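Local atomic coordinates of cell division control protein 4 (Saccharomyces cerevisiae, PDB entry 3V7D), a protein that recognises phosphorylated targets such as the CDK inhibitor SIC1 for an SCF ubiquitin ligase, binding them through its WD40 propeller. Residues H351-G356 with A368-S373. The protein carries 1 engineered substitution. Sequence-based numbering, arbitrary orientation.
Sequences HTALVG and AAADGS
A chi1 of -59° sets CG of His-351 beside its backbone N, anti to the carbonyl carbon, and the imidazole edge meets Ser-373, whose OG stands between its own backbone N and carbonyl carbon (chi1 61°). ND1 of His-351 donates to Ser-373 OG over 2.8 Å, nearly straight and in the ring plane. Ser-373 OG in turn donates a hydrogen bond to Asp-371 OD1, on the syn side of the carboxylate, while Ser-373 N reaches OD1 from above that plane and closes an Asx turn. With the NE2 bond from His-351 to Ser-367, this recalls the Asp-His-Ser/Thr network of WD40 repeats, Ser-373 linking His-351 and Asp-371. Histidine suits it with two ring nitrogens, serine by accepting and donating at once, and aspartate because OD1 takes both the hydroxyl and the backbone N of Ser-373.

Ala-369 CB lies 3.3 Å from His-351 ND1, a tight spot that suits alanine, with no atoms beyond CB. Ala-353 CB rests 3.7 Å from Asp-371 CB; beside it, Ala-370 N donates to Leu-354 O at 2.9 Å. Gly-372 ends the type I turn 369-372 at positive phi (91°), where a side chain would collide with the preceding carbonyl oxygen.

The contact ties the segment entering strand 355-360 to the turn between strands 364-369 and 373-378 in the sixth WD repeat. Leu-354 and Ala-370 pack on the bound peptide, while His-351 and Val-355 touch Ile-334 of strand 334-338 in the preceding blade.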
loop_
_atom_site.group_PDB
_atom_site.type_symbol
_atom_site.label_atom_id
_atom_site.label_comp_id
_atom_site.label_asym_id
_atom_site.label_seq_id
_atom_site.Cartn_x
_atom_site.Cartn_y
_atom_site.Cartn_z
ATOM N N HIS B 351 5.191 2.114 24.183
ATOM C CA HIS B 351 3.906 2.372 24.817
ATOM C C HIS B 351 4.041 2.128 26.312
ATOM O O HIS B 351 4.838 1.292 26.735
ATOM C CB HIS B 351 2.828 1.439 24.258
ATOM C CG HIS B 351 2.624 1.559 22.780
ATOM N ND1 HIS B 351 1.932 2.603 22.206
ATOM C CD2 HIS B 351 3.005 0.754 21.759
ATOM C CE1 HIS B 351 1.898 2.441 20.895
ATOM N NE2 HIS B 351 2.545 1.327 20.598
ATOM N N THR B 352 3.258 2.845 27.109
ATOM C CA THR B 352 3.279 2.662 28.558
ATOM C C THR B 352 1.950 2.112 29.055
ATOM O O THR B 352 1.629 2.206 30.238
ATOM C CB THR B 352 3.602 3.974 29.297
ATOM O OG1 THR B 352 2.519 4.897 29.132
ATOM C CG2 THR B 352 4.886 4.597 28.752
ATOM N N ALA B 353 1.179 1.530 28.145
ATOM C CA ALA B 353 -0.102 0.942 28.506
ATOM C C ALA B 353 -0.385 -0.277 27.636
ATOM O O ALA B 353 0.418 -0.625 26.770
ATOM C CB ALA B 353 -1.211 1.971 28.360
ATOM N N LEU B 354 -1.528 -0.918 27.877
ATOM C CA LEU B 354 -1.989 -2.052 27.076
ATOM C C LEU B 354 -1.895 -1.754 25.579
ATOM O O LEU B 354 -2.487 -0.790 25.096
ATOM C CB LEU B 354 -3.441 -2.369 27.446
ATOM C CG LEU B 354 -4.112 -3.681 27.027
ATOM C CD1 LEU B 354 -5.353 -3.904 27.877
ATOM C CD2 LEU B 354 -4.486 -3.704 25.560
ATOM N N VAL B 355 -1.152 -2.577 24.846
ATOM C CA VAL B 355 -1.143 -2.472 23.389
ATOM C C VAL B 355 -2.123 -3.487 22.806
ATOM O O VAL B 355 -1.854 -4.687 22.810
ATOM C CB VAL B 355 0.258 -2.710 22.787
ATOM C CG1 VAL B 355 0.257 -2.360 21.300
ATOM C CG2 VAL B 355 1.314 -1.889 23.526
ATOM N N GLY B 356 -3.259 -3.005 22.308
ATOM C CA GLY B 356 -4.309 -3.889 21.834
ATOM C C GLY B 356 -4.633 -3.800 20.354
ATOM O O GLY B 356 -5.496 -4.526 19.865
ATOM N N ALA B 368 -1.196 0.833 18.533
ATOM C CA ALA B 368 -1.960 1.817 19.290
ATOM C C ALA B 368 -2.271 1.266 20.675
ATOM O O ALA B 368 -2.564 0.080 20.825
ATOM C CB ALA B 368 -3.241 2.173 18.548
ATOM N N ALA B 369 -2.210 2.129 21.683
ATOM C CA ALA B 369 -2.285 1.685 23.071
ATOM C C ALA B 369 -3.386 2.388 23.857
ATOM O O ALA B 369 -3.955 3.374 23.391
ATOM C CB ALA B 369 -0.931 1.874 23.757
ATOM N N ALA B 370 -3.665 1.882 25.056
ATOM C CA ALA B 370 -4.771 2.373 25.881
ATOM C C ALA B 370 -4.488 3.714 26.557
ATOM O O ALA B 370 -5.335 4.239 27.280
ATOM C CB ALA B 370 -5.158 1.325 26.930
ATOM N N ASP B 371 -3.298 4.262 26.334
ATOM C CA ASP B 371 -2.954 5.569 26.886
ATOM C C ASP B 371 -3.121 6.666 25.838
ATOM O O ASP B 371 -2.797 7.829 26.083
ATOM C CB ASP B 371 -1.525 5.565 27.429
ATOM C CG ASP B 371 -0.492 5.272 26.356
ATOM O OD1 ASP B 371 -0.886 4.931 25.220
ATOM O OD2 ASP B 371 0.720 5.372 26.653
ATOM N N GLY B 372 -3.613 6.281 24.663
ATOM C CA GLY B 372 -3.841 7.224 23.582
ATOM C C GLY B 372 -2.660 7.394 22.644
ATOM O O GLY B 372 -2.680 8.253 21.757
ATOM N N SER B 373 -1.629 6.579 22.833
ATOM C CA SER B 373 -0.438 6.665 21.997
ATOM C C SER B 373 -0.563 5.779 20.765
ATOM O O SER B 373 -1.157 4.702 20.814
ATOM C CB SER B 373 0.815 6.276 22.788
ATOM O OG SER B 373 0.718 4.944 23.260
#